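Local coordinates for protein alkaline serine protease (PDB 1Y9Z) that probably hydrolyses peptide bonds in proteins as a cold-adapted, subtilisin-like serine endopeptidase of an Antarctic bacterium, at residues S287-I292 / N319-D324; H234-P239 / A325-T330; N124-S129 / V151-A156; C27-G32 / M128-S133. All blocks are in the same frame, centred on the assembly; numbering follows the deposited sequence.

The four contacts fall into two pairs, one in each of two domains. Contacts 4 and 3 come first along the chain and meet at M128 and S129. Their centres lie 9 Å apart in the largely parallel sheet of the subtilisin-like alpha/beta domain, where strand 125-128 runs between strands 25-30 and 152-156, and both touch the bound phenylmethanesulfonic acid. Contacts 1 and 2 follow, with contact 1 falling within the sequence spanned by contact 2; their centres are 10 Å apart in a second, mixed sheet that evidently belongs to the inserted beta-barrel domain. About 27 to 37 Å separates the centres of the two pairs: contacts 1 and 2 belong to the insert, while contacts 3 and 4 reach the ligand pocket.

Contact 1 of 4, residues S287-I292 / N319-D324; sequences SSYPEI and NPFLVD
Y289 and F321 lie side by side and point the same way, their ring planes at 89° and the nearest atoms, Y289 CE1 and F321 CD1, 3.9 Å apart. The tyrosine is packed nearer its backbone too: V323 CG2, beside its own backbone N, comes to 3.5 Å from Y289 CB. A second apolar group gathers round L322, whose CD1 reaches I292 CA at 3.7 Å. I292 crosses that leucine at about a right angle, and its CB rests 3.3 Å from V323 O.

E291 meets P320 through the end of its chain. A bend at chi2 (67°) places the carboxylate carbon CD, which lies within 3.4 Å of P320 CG, while OE2 also forms a salt bridge with R281. An alanine at E291 would probably leave R281 without this anionic mate and open a gap beside the proline ring.

No direct hydrogen bond joins the two segments; one water takes that role. It accepts from I292 N (3.0 Å) and V323 N (2.9 Å) and also hydrogen-bonds to Y289 O, so it ties the first turn of a helix to a strand.

The contact thus sets the start of helix 291-300 against strand 321-323. That strand is joined in turn to strand 232-240: L322 makes backbone bonds with N235 and L237, D324 just beyond the strand bonds L237, and F321 packs on the same neighbour.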
loop_
_atom_site.group_PDB
_atom_site.type_symbol
_atom_site.label_atom_id
_atom_site.label_comp_id
_atom_site.label_asym_id
_atom_site.label_seq_id
_atom_site.Cartn_x
_atom_site.Cartn_y
_atom_site.Cartn_z
ATOM N N SER A 287 2.509 16.759 11.063
ATOM C CA SER A 287 3.611 17.507 11.647
ATOM C C SER A 287 3.967 16.877 12.991
ATOM O O SER A 287 5.054 17.100 13.526
ATOM C CB SER A 287 3.215 18.973 11.839
ATOM O OG SER A 287 2.027 19.083 12.605
ATOM N N SER A 288 3.041 16.083 13.524
ATOM C CA SER A 288 3.238 15.402 14.800
ATOM C C SER A 288 2.650 13.993 14.731
ATOM O O SER A 288 2.119 13.588 13.700
ATOM C CB SER A 288 2.566 16.180 15.933
ATOM O OG SER A 288 1.156 16.190 15.782
ATOM N N TYR A 289 2.747 13.261 15.836
ATOM C CA TYR A 289 2.237 11.894 15.920
ATOM C C TYR A 289 1.354 11.787 17.163
ATOM O O TYR A 289 1.786 11.293 18.205
ATOM C CB TYR A 289 3.416 10.925 16.006
ATOM C CG TYR A 289 4.348 11.031 14.820
ATOM C CD1 TYR A 289 4.020 10.449 13.597
ATOM C CD2 TYR A 289 5.540 11.751 14.905
ATOM C CE1 TYR A 289 4.851 10.583 12.485
ATOM C CE2 TYR A 289 6.378 11.893 13.799
ATOM C CZ TYR A 289 6.027 11.307 12.592
ATOM O OH TYR A 289 6.842 11.453 11.494
ATOM N N PRO A 290 0.093 12.243 17.056
ATOM C CA PRO A 290 -0.912 12.249 18.125
ATOM C C PRO A 290 -1.650 10.954 18.467
ATOM O O PRO A 290 -2.479 10.950 19.376
ATOM C CB PRO A 290 -1.879 13.324 17.655
ATOM C CG PRO A 290 -1.924 13.061 16.187
ATOM C CD PRO A 290 -0.456 12.865 15.835
ATOM N N GLU A 291 -1.366 9.865 17.762
ATOM C CA GLU A 291 -2.060 8.608 18.028
ATOM C C GLU A 291 -2.065 8.237 19.514
ATOM O O GLU A 291 -3.053 7.711 20.027
ATOM C CB GLU A 291 -1.428 7.471 17.218
ATOM C CG GLU A 291 -2.311 6.231 17.097
ATOM C CD GLU A 291 -3.567 6.479 16.273
ATOM O OE1 GLU A 291 -4.383 5.546 16.117
ATOM O OE2 GLU A 291 -3.741 7.611 15.775
ATOM N N ILE A 292 -0.963 8.528 20.198
ATOM C CA ILE A 292 -0.822 8.211 21.617
ATOM C C ILE A 292 -1.842 8.888 22.538
ATOM O O ILE A 292 -2.154 8.372 23.611
ATOM C CB ILE A 292 0.604 8.564 22.115
ATOM C CG1 ILE A 292 0.795 8.092 23.559
ATOM C CG2 ILE A 292 0.836 10.065 22.014
ATOM C CD1 ILE A 292 0.711 6.585 23.730
ATOM N N ASN A 319 -2.986 4.037 9.343
ATOM C CA ASN A 319 -1.984 3.129 9.900
ATOM C C ASN A 319 -0.868 4.051 10.390
ATOM O O ASN A 319 0.241 4.041 9.862
ATOM C CB ASN A 319 -1.458 2.197 8.800
ATOM C CG ASN A 319 -0.295 1.329 9.260
ATOM O OD1 ASN A 319 0.517 0.882 8.445
ATOM N ND2 ASN A 319 -0.216 1.075 10.558
ATOM N N PRO A 320 -1.153 4.861 11.422
ATOM C CA PRO A 320 -0.172 5.800 11.969
ATOM C C PRO A 320 0.852 5.217 12.923
ATOM O O PRO A 320 0.705 4.098 13.413
ATOM C CB PRO A 320 -1.052 6.822 12.664
ATOM C CG PRO A 320 -2.097 5.943 13.285
ATOM C CD PRO A 320 -2.424 4.945 12.167
ATOM N N PHE A 321 1.899 5.991 13.182
ATOM C CA PHE A 321 2.924 5.574 14.120
ATOM C C PHE A 321 2.391 5.862 15.516
ATOM O O PHE A 321 1.951 6.979 15.801
ATOM C CB PHE A 321 4.220 6.366 13.922
ATOM C CG PHE A 321 4.983 5.991 12.688
ATOM C CD1 PHE A 321 4.923 6.785 11.549
ATOM C CD2 PHE A 321 5.769 4.845 12.666
ATOM C CE1 PHE A 321 5.638 6.442 10.402
ATOM C CE2 PHE A 321 6.488 4.491 11.527
ATOM C CZ PHE A 321 6.422 5.292 10.392
ATOM N N LEU A 322 2.400 4.850 16.375
ATOM C CA LEU A 322 1.959 5.033 17.749
ATOM C C LEU A 322 3.231 5.306 18.535
ATOM O O LEU A 322 3.882 4.381 19.027
ATOM C CB LEU A 322 1.268 3.775 18.285
ATOM C CG LEU A 322 0.914 3.798 19.781
ATOM C CD1 LEU A 322 0.017 4.986 20.098
ATOM C CD2 LEU A 322 0.228 2.494 20.160
ATOM N N VAL A 323 3.604 6.579 18.614
ATOM C CA VAL A 323 4.802 6.980 19.336
ATOM C C VAL A 323 4.481 6.944 20.826
ATOM O O VAL A 323 3.738 7.782 21.334
ATOM C CB VAL A 323 5.248 8.396 18.920
ATOM C CG1 VAL A 323 6.543 8.764 19.621
ATOM C CG2 VAL A 323 5.433 8.452 17.412
ATOM N N ASP A 324 5.046 5.955 21.511
ATOM C CA ASP A 324 4.818 5.743 22.937
ATOM C C ASP A 324 6.084 6.061 23.736
ATOM O O ASP A 324 6.847 5.164 24.097
ATOM C CB ASP A 324 4.405 4.284 23.146
ATOM C CG ASP A 324 3.756 4.035 24.491
ATOM O OD1 ASP A 324 3.380 2.872 24.743
ATOM O OD2 ASP A 324 3.614 4.982 25.289
HETATM O O HOH W 1 1.617 8.639 18.719
#

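Contact 2 of 4, residues H234-P239 / A325-T330; sequences HNRLTP and ANSDIT
R236 and I329 stand 8.4 Å apart at their CA atoms, but T238 and A325 only 5.7 Å, so the extended strand and the irregular loop 325-330 converge toward P239. The loop folds sharply, with I329 at the centre of an inverse gamma turn, and no hydrogen bond crosses between the segments.

R236 bridges the wider end. Its CG is anti to the backbone N (chi1 179°), and the chain runs straight on to NE. The guanidinium lies between T238 CG2, 3.5 Å above its plane over the centre, and I329 O over the opposite face. That oxygen is 2.9 Å from R236 NE, at an angle too poor for a hydrogen bond. At the edge, NH1 approaches S327 CA at 3.4 Å. The charge is met by D324, and NH2 bonds to A247 O. A leucine at R236 would probably leave D324 without its cationic mate and A247 O without this donor.

At the narrow end, P239 CD sits 3.4 Å from A325 O, and T238 CG2 touches S327 OG.

Around the contact, Y244 of strand 243-246 packs on P239 and A325, I329 leans on I292 and T295 of helix 291-300, and L237 pairs with strand 321-323.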
loop_
_atom_site.group_PDB
_atom_site.type_symbol
_atom_site.label_atom_id
_atom_site.label_comp_id
_atom_site.label_asym_id
_atom_site.label_seq_id
_atom_site.Cartn_x
_atom_site.Cartn_y
_atom_site.Cartn_z
ATOM N N HIS A 234 -1.668 -1.478 15.814
ATOM C CA HIS A 234 -0.905 -0.257 16.057
ATOM C C HIS A 234 0.594 -0.407 15.866
ATOM O O HIS A 234 1.234 -1.247 16.503
ATOM C CB HIS A 234 -1.158 0.286 17.466
ATOM C CG HIS A 234 -2.232 1.327 17.535
ATOM N ND1 HIS A 234 -2.515 2.180 16.491
ATOM C CD2 HIS A 234 -3.053 1.690 18.548
ATOM C CE1 HIS A 234 -3.465 3.022 16.858
ATOM N NE2 HIS A 234 -3.808 2.746 18.102
ATOM N N ASN A 235 1.149 0.419 14.984
ATOM C CA ASN A 235 2.580 0.414 14.720
ATOM C C ASN A 235 3.219 1.173 15.879
ATOM O O ASN A 235 3.520 2.362 15.770
ATOM C CB ASN A 235 2.872 1.125 13.394
ATOM C CG ASN A 235 4.330 1.030 12.987
ATOM O OD1 ASN A 235 4.748 1.637 12.000
ATOM N ND2 ASN A 235 5.109 0.265 13.739
ATOM N N ARG A 236 3.406 0.473 16.994
ATOM C CA ARG A 236 3.977 1.054 18.201
ATOM C C ARG A 236 5.489 1.212 18.177
ATOM O O ARG A 236 6.221 0.303 17.780
ATOM C CB ARG A 236 3.570 0.209 19.413
ATOM C CG ARG A 236 4.120 0.684 20.754
ATOM C CD ARG A 236 3.407 -0.050 21.885
ATOM N NE ARG A 236 3.872 0.322 23.220
ATOM C CZ ARG A 236 4.743 -0.386 23.935
ATOM N NH1 ARG A 236 5.103 0.028 25.143
ATOM N NH2 ARG A 236 5.255 -1.508 23.444
ATOM N N LEU A 237 5.943 2.382 18.614
ATOM C CA LEU A 237 7.361 2.703 18.682
ATOM C C LEU A 237 7.677 3.211 20.085
ATOM O O LEU A 237 6.923 4.005 20.646
ATOM C CB LEU A 237 7.714 3.802 17.676
ATOM C CG LEU A 237 7.372 3.606 16.197
ATOM C CD1 LEU A 237 7.768 4.859 15.428
ATOM C CD2 LEU A 237 8.098 2.391 15.648
ATOM N N THR A 238 8.783 2.746 20.651
ATOM C CA THR A 238 9.201 3.181 21.978
ATOM C C THR A 238 10.655 3.629 21.898
ATOM O O THR A 238 11.369 3.280 20.958
ATOM C CB THR A 238 9.066 2.050 23.024
ATOM O OG1 THR A 238 9.877 0.934 22.640
ATOM C CG2 THR A 238 7.615 1.614 23.144
ATOM N N PRO A 239 11.116 4.417 22.882
ATOM C CA PRO A 239 12.499 4.898 22.883
ATOM C C PRO A 239 13.558 3.801 22.802
ATOM O O PRO A 239 13.444 2.755 23.443
ATOM C CB PRO A 239 12.584 5.701 24.181
ATOM C CG PRO A 239 11.566 5.038 25.062
ATOM C CD PRO A 239 10.417 4.836 24.110
ATOM N N ALA A 325 6.292 7.345 24.013
ATOM C CA ALA A 325 7.466 7.812 24.743
ATOM C C ALA A 325 7.722 7.115 26.078
ATOM O O ALA A 325 8.859 6.755 26.382
ATOM C CB ALA A 325 7.369 9.319 24.961
ATOM N N ASN A 326 6.673 6.930 26.873
ATOM C CA ASN A 326 6.820 6.293 28.178
ATOM C C ASN A 326 6.466 4.810 28.181
ATOM O O ASN A 326 6.375 4.192 29.243
ATOM C CB ASN A 326 5.963 7.027 29.213
ATOM C CG ASN A 326 6.326 8.494 29.335
ATOM O OD1 ASN A 326 7.477 8.840 29.601
ATOM N ND2 ASN A 326 5.342 9.365 29.142
ATOM N N SER A 327 6.272 4.242 26.994
ATOM C CA SER A 327 5.931 2.827 26.866
ATOM C C SER A 327 4.729 2.488 27.741
ATOM O O SER A 327 4.743 1.504 28.484
ATOM C CB SER A 327 7.125 1.960 27.273
ATOM O OG SER A 327 8.270 2.263 26.495
ATOM N N ASP A 328 3.688 3.308 27.639
ATOM C CA ASP A 328 2.471 3.129 28.423
ATOM C C ASP A 328 1.493 2.123 27.824
ATOM O O ASP A 328 0.763 1.452 28.553
ATOM C CB ASP A 328 1.766 4.477 28.586
ATOM C CG ASP A 328 2.641 5.513 29.264
ATOM O OD1 ASP A 328 2.308 6.713 29.186
ATOM O OD2 ASP A 328 3.656 5.125 29.879
ATOM N N ILE A 329 1.471 2.023 26.498
ATOM C CA ILE A 329 0.556 1.107 25.830
ATOM C C ILE A 329 1.101 -0.316 25.798
ATOM O O ILE A 329 1.744 -0.733 24.833
ATOM C CB ILE A 329 0.263 1.577 24.392
ATOM C CG1 ILE A 329 -0.046 3.080 24.393
ATOM C CG2 ILE A 329 -0.911 0.796 23.821
ATOM C CD1 ILE A 329 -1.175 3.485 25.332
ATOM N N THR A 330 0.828 -1.056 26.868
ATOM C CA THR A 330 1.282 -2.433 27.004
ATOM C C THR A 330 0.166 -3.428 26.696
ATOM O O THR A 330 0.310 -4.629 26.929
ATOM C CB THR A 330 1.804 -2.693 28.429
ATOM O OG1 THR A 330 0.810 -2.294 29.380
ATOM C CG2 THR A 330 3.084 -1.906 28.677
#

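Contact 3 of 4, residues N124-S129 / V151-A156; sequences NVVTMS and VLLIAA. With PMS (phenylmethanesulfonic acid), chain H.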
loop_
_atom_site.group_PDB
_atom_site.type_symbol
_atom_site.label_atom_id
_atom_site.label_comp_id
_atom_site.label_asym_id
_atom_site.label_seq_id
_atom_site.Cartn_x
_atom_site.Cartn_y
_atom_site.Cartn_z
ATOM N N ASN A 124 6.683 -5.156 -20.761
ATOM C CA ASN A 124 5.905 -4.141 -21.466
ATOM C C ASN A 124 5.734 -3.005 -20.465
ATOM O O ASN A 124 5.666 -1.833 -20.833
ATOM C CB ASN A 124 4.519 -4.666 -21.843
ATOM C CG ASN A 124 4.578 -5.870 -22.751
ATOM O OD1 ASN A 124 4.112 -6.951 -22.391
ATOM N ND2 ASN A 124 5.146 -5.693 -23.938
ATOM N N VAL A 125 5.650 -3.381 -19.192
ATOM C CA VAL A 125 5.491 -2.434 -18.098
ATOM C C VAL A 125 6.606 -2.663 -17.085
ATOM O O VAL A 125 6.912 -3.803 -16.737
ATOM C CB VAL A 125 4.136 -2.633 -17.368
ATOM C CG1 VAL A 125 4.008 -1.637 -16.220
ATOM C CG2 VAL A 125 2.982 -2.476 -18.349
ATOM N N VAL A 126 7.228 -1.578 -16.638
ATOM C CA VAL A 126 8.281 -1.664 -15.637
ATOM C C VAL A 126 7.820 -0.804 -14.471
ATOM O O VAL A 126 7.620 0.407 -14.618
ATOM C CB VAL A 126 9.631 -1.148 -16.175
ATOM C CG1 VAL A 126 10.675 -1.175 -15.069
ATOM C CG2 VAL A 126 10.088 -2.022 -17.341
ATOM N N THR A 127 7.629 -1.436 -13.318
ATOM C CA THR A 127 7.157 -0.733 -12.139
ATOM C C THR A 127 8.283 -0.603 -11.113
ATOM O O THR A 127 8.959 -1.579 -10.770
ATOM C CB THR A 127 5.906 -1.453 -11.563
ATOM O OG1 THR A 127 5.315 -0.654 -10.535
ATOM C CG2 THR A 127 6.268 -2.826 -11.018
ATOM N N MET A 128 8.482 0.623 -10.640
ATOM C CA MET A 128 9.561 0.924 -9.711
ATOM C C MET A 128 9.109 1.661 -8.458
ATOM O O MET A 128 8.952 2.886 -8.459
ATOM C CB MET A 128 10.623 1.740 -10.455
ATOM C CG MET A 128 11.135 1.023 -11.701
ATOM S SD MET A 128 12.097 2.028 -12.858
ATOM C CE MET A 128 10.795 2.859 -13.749
ATOM N N SER A 129 8.891 0.904 -7.386
ATOM C CA SER A 129 8.488 1.484 -6.112
ATOM C C SER A 129 9.770 1.830 -5.378
ATOM O O SER A 129 10.090 1.262 -4.333
ATOM C CB SER A 129 7.658 0.484 -5.307
ATOM O OG SER A 129 6.360 0.354 -5.858
ATOM N N VAL A 151 7.790 0.890 -23.918
ATOM C CA VAL A 151 7.752 0.359 -22.556
ATOM C C VAL A 151 7.160 1.388 -21.600
ATOM O O VAL A 151 7.647 2.516 -21.518
ATOM C CB VAL A 151 9.165 -0.018 -22.065
ATOM C CG1 VAL A 151 9.093 -0.578 -20.648
ATOM C CG2 VAL A 151 9.788 -1.030 -23.010
ATOM N N LEU A 152 6.106 1.002 -20.885
ATOM C CA LEU A 152 5.459 1.900 -19.932
ATOM C C LEU A 152 6.222 1.870 -18.611
ATOM O O LEU A 152 6.402 0.806 -18.008
ATOM C CB LEU A 152 3.998 1.482 -19.713
ATOM C CG LEU A 152 3.129 2.349 -18.792
ATOM C CD1 LEU A 152 3.012 3.761 -19.346
ATOM C CD2 LEU A 152 1.747 1.722 -18.673
ATOM N N LEU A 153 6.668 3.044 -18.171
ATOM C CA LEU A 153 7.433 3.186 -16.937
ATOM C C LEU A 153 6.601 3.880 -15.863
ATOM O O LEU A 153 6.039 4.954 -16.094
ATOM C CB LEU A 153 8.707 3.991 -17.214
ATOM C CG LEU A 153 9.564 3.487 -18.381
ATOM C CD1 LEU A 153 10.709 4.456 -18.625
ATOM C CD2 LEU A 153 10.091 2.087 -18.080
ATOM N N ILE A 154 6.542 3.268 -14.684
ATOM C CA ILE A 154 5.757 3.793 -13.572
ATOM C C ILE A 154 6.583 3.730 -12.287
ATOM O O ILE A 154 7.233 2.723 -12.017
ATOM C CB ILE A 154 4.457 2.964 -13.419
ATOM C CG1 ILE A 154 3.657 3.028 -14.726
ATOM C CG2 ILE A 154 3.622 3.481 -12.258
ATOM C CD1 ILE A 154 2.502 2.048 -14.802
ATOM N N ALA A 155 6.564 4.805 -11.500
ATOM C CA ALA A 155 7.346 4.849 -10.268
ATOM C C ALA A 155 6.716 5.691 -9.163
ATOM O O ALA A 155 5.853 6.537 -9.415
ATOM C CB ALA A 155 8.752 5.359 -10.570
ATOM N N ALA A 156 7.184 5.467 -7.939
ATOM C CA ALA A 156 6.682 6.156 -6.750
ATOM C C ALA A 156 7.194 7.583 -6.581
ATOM O O ALA A 156 8.383 7.852 -6.742
ATOM C CB ALA A 156 7.023 5.340 -5.509
HETATM C C PMS H . 9.898 3.786 -0.808
HETATM S S PMS H . 8.676 4.094 -2.107
HETATM C C1 PMS H . 11.303 3.421 -1.348
HETATM C C2 PMS H . 12.242 4.490 -1.578
HETATM C C3 PMS H . 13.552 4.197 -2.074
HETATM C C4 PMS H . 13.881 2.809 -2.329
HETATM C C5 PMS H . 12.964 1.754 -2.106
HETATM C C6 PMS H . 11.645 1.998 -1.611
HETATM O O2S PMS H . 9.366 4.754 -3.211
HETATM O O1S PMS H . 7.625 4.943 -1.597
#
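M128 and A155 are bridged partners on neighbouring parallel strands, 125-128 and 152-156, whose directions differ by 11°. The methionine side chain can be followed along its whole length. CB lies 4.1 Å from A155 CB and 3.9 Å from I154 O. The chain runs on through CG, P168 packing against it from outside the two strands, and at the sulfur SD it bends (chi3 -81°), which swings CE back over strand 152-156. There the methyl ends 4.2 Å from L153 CB and 4.0 Å from I154 O.

The same face of the sheet continues with V126. Its CB packs 3.8 Å from L153 CD2, the two side chains pointing the same way, and its CG2 meets V151 CG1 at 3.7 Å. V125, T127, L152 and I154 occupy the other face, where T127 OG1 is hydrogen-bonded to S376 OG of helix 368-385.

Five backbone hydrogen bonds stitch the strands together, alternating in direction as parallel pairing requires. M128 N to I154 O is 2.8 Å. The last bond, A156 N to M128 O, is longer at 3.2 Å, with the donor tilted 23° from the carbonyl plane.

S129 follows the first strand and A156 ends the second; both line the pocket of the bound phenylmethanesulfonic acid. With helix 137-148 the strands form a beta-alpha-beta crossover of the subtilase fold, and the residues just past them probably form walls of the substrate-binding cleft, as in subtilisins.

Contact 4 of 4, residues C27-G32 / M128-S133; sequences CIIDSG and MSLGGS. With PMS (phenylmethanesulfonic acid), chain H.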
loop_
_atom_site.group_PDB
_atom_site.type_symbol
_atom_site.label_atom_id
_atom_site.label_comp_id
_atom_site.label_asym_id
_atom_site.label_seq_id
_atom_site.Cartn_x
_atom_site.Cartn_y
_atom_site.Cartn_z
ATOM N N CYS A 27 7.401 -6.043 -15.105
ATOM C CA CYS A 27 8.641 -6.290 -14.383
ATOM C C CYS A 27 8.690 -5.448 -13.128
ATOM O O CYS A 27 8.519 -4.228 -13.180
ATOM C CB CYS A 27 9.832 -5.942 -15.262
ATOM S SG CYS A 27 11.471 -6.476 -14.672
ATOM N N ILE A 28 8.927 -6.114 -12.006
ATOM C CA ILE A 28 9.004 -5.453 -10.714
ATOM C C ILE A 28 10.463 -5.309 -10.290
ATOM O O ILE A 28 11.134 -6.300 -9.987
ATOM C CB ILE A 28 8.260 -6.262 -9.631
ATOM C CG1 ILE A 28 6.818 -6.526 -10.068
ATOM C CG2 ILE A 28 8.272 -5.502 -8.319
ATOM C CD1 ILE A 28 6.066 -7.484 -9.155
ATOM N N ILE A 29 10.959 -4.075 -10.300
ATOM C CA ILE A 29 12.328 -3.797 -9.874
ATOM C C ILE A 29 12.170 -3.429 -8.406
ATOM O O ILE A 29 11.647 -2.363 -8.075
ATOM C CB ILE A 29 12.932 -2.620 -10.668
ATOM C CG1 ILE A 29 13.014 -2.993 -12.151
ATOM C CG2 ILE A 29 14.308 -2.265 -10.120
ATOM C CD1 ILE A 29 13.640 -1.919 -13.030
ATOM N N ASP A 30 12.613 -4.316 -7.522
ATOM C CA ASP A 30 12.430 -4.077 -6.100
ATOM C C ASP A 30 13.340 -4.982 -5.263
ATOM O O ASP A 30 14.439 -5.333 -5.696
ATOM C CB ASP A 30 10.951 -4.318 -5.757
ATOM C CG ASP A 30 10.446 -3.414 -4.649
ATOM O OD1 ASP A 30 10.970 -3.512 -3.523
ATOM O OD2 ASP A 30 9.520 -2.608 -4.904
ATOM N N SER A 31 12.876 -5.374 -4.078
ATOM C CA SER A 31 13.684 -6.207 -3.184
ATOM C C SER A 31 13.475 -7.714 -3.291
ATOM O O SER A 31 13.749 -8.448 -2.342
ATOM C CB SER A 31 13.461 -5.783 -1.729
ATOM O OG SER A 31 12.198 -6.216 -1.242
ATOM N N GLY A 32 12.997 -8.190 -4.433
ATOM C CA GLY A 32 12.802 -9.621 -4.552
ATOM C C GLY A 32 11.356 -10.038 -4.384
ATOM O O GLY A 32 10.490 -9.231 -4.050
ATOM N N MET A 128 8.482 0.623 -10.640
ATOM C CA MET A 128 9.561 0.924 -9.711
ATOM C C MET A 128 9.109 1.661 -8.458
ATOM O O MET A 128 8.952 2.886 -8.459
ATOM C CB MET A 128 10.623 1.740 -10.455
ATOM C CG MET A 128 11.135 1.023 -11.701
ATOM S SD MET A 128 12.097 2.028 -12.858
ATOM C CE MET A 128 10.795 2.859 -13.749
ATOM N N SER A 129 8.891 0.904 -7.386
ATOM C CA SER A 129 8.488 1.484 -6.112
ATOM C C SER A 129 9.770 1.830 -5.378
ATOM O O SER A 129 10.090 1.262 -4.333
ATOM C CB SER A 129 7.658 0.484 -5.307
ATOM O OG SER A 129 6.360 0.354 -5.858
ATOM N N LEU A 130 10.507 2.772 -5.956
ATOM C CA LEU A 130 11.782 3.215 -5.419
ATOM C C LEU A 130 12.078 4.607 -5.949
ATOM O O LEU A 130 11.467 5.053 -6.920
ATOM C CB LEU A 130 12.886 2.240 -5.846
ATOM C CG LEU A 130 13.071 2.005 -7.351
ATOM C CD1 LEU A 130 13.964 3.091 -7.939
ATOM C CD2 LEU A 130 13.705 0.643 -7.584
ATOM N N GLY A 131 13.020 5.290 -5.311
ATOM C CA GLY A 131 13.365 6.624 -5.756
ATOM C C GLY A 131 14.598 7.186 -5.085
ATOM O O GLY A 131 14.954 6.792 -3.973
ATOM N N GLY A 132 15.249 8.106 -5.788
ATOM C CA GLY A 132 16.435 8.765 -5.283
ATOM C C GLY A 132 16.306 10.245 -5.589
ATOM O O GLY A 132 15.501 10.640 -6.431
ATOM N N SER A 133 17.098 11.070 -4.919
ATOM C CA SER A 133 17.027 12.511 -5.129
ATOM C C SER A 133 17.786 13.008 -6.358
ATOM O O SER A 133 17.458 14.058 -6.908
ATOM C CB SER A 133 17.535 13.238 -3.884
ATOM O OG SER A 133 18.849 12.823 -3.557
HETATM C C PMS H . 9.898 3.786 -0.808
HETATM S S PMS H . 8.676 4.094 -2.107
HETATM C C1 PMS H . 11.303 3.421 -1.348
HETATM C C2 PMS H . 12.242 4.490 -1.578
HETATM C C3 PMS H . 13.552 4.197 -2.074
HETATM C C4 PMS H . 13.881 2.809 -2.329
HETATM C C5 PMS H . 12.964 1.754 -2.106
HETATM C C6 PMS H . 11.645 1.998 -1.611
HETATM O O2S PMS H . 9.366 4.754 -3.211
HETATM O O1S PMS H . 7.625 4.943 -1.597
HETATM O O HOH W 2 8.936 -1.975 -7.489
#
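I29 and L130 meet obliquely, with I29 CG2 3.9 Å from L130 CD2. On the same isoleucine, I29 CD1 runs beside M128 and touches its CG at 4.1 Å. D30 reaches across with its carboxylate, OD2 lying 3.6 Å from S129 CB.

Where backbone polar atoms face each other, a water fills in: it accepts from S129 N (2.9 Å) and is hydrogen-bonded to I29 O (2.8 Å) and to D30 OD2 (2.7 Å). Strand 25-30 and segment 128-133 are thereby linked just where strand 125-128 ends and S129 is the centre of an inverse gamma turn.

D30 also grips H65 ND1 through OD1, and with S369 these residues are consistent with the Asp-His-Ser catalytic triad of subtilases. The same OD1 accepts from S31 N at 2.7 Å on its anti lone pair, so two partners grip OD1, while the water is on OD2.

S129 OG is hydrogen-bonded to S369 O, tying the loop to the segment that carries this serine. L130 has CG between its backbone N and carbonyl carbon (chi1 57°), and chi2 (85°) then sets the branch that meets I29; on the ligand side its CB lies 3.7 Å from C4 of the phenylmethanesulfonic acid. Farther out, helix 110-119 packs A113 and I114 on I29, and P168 also touches L130.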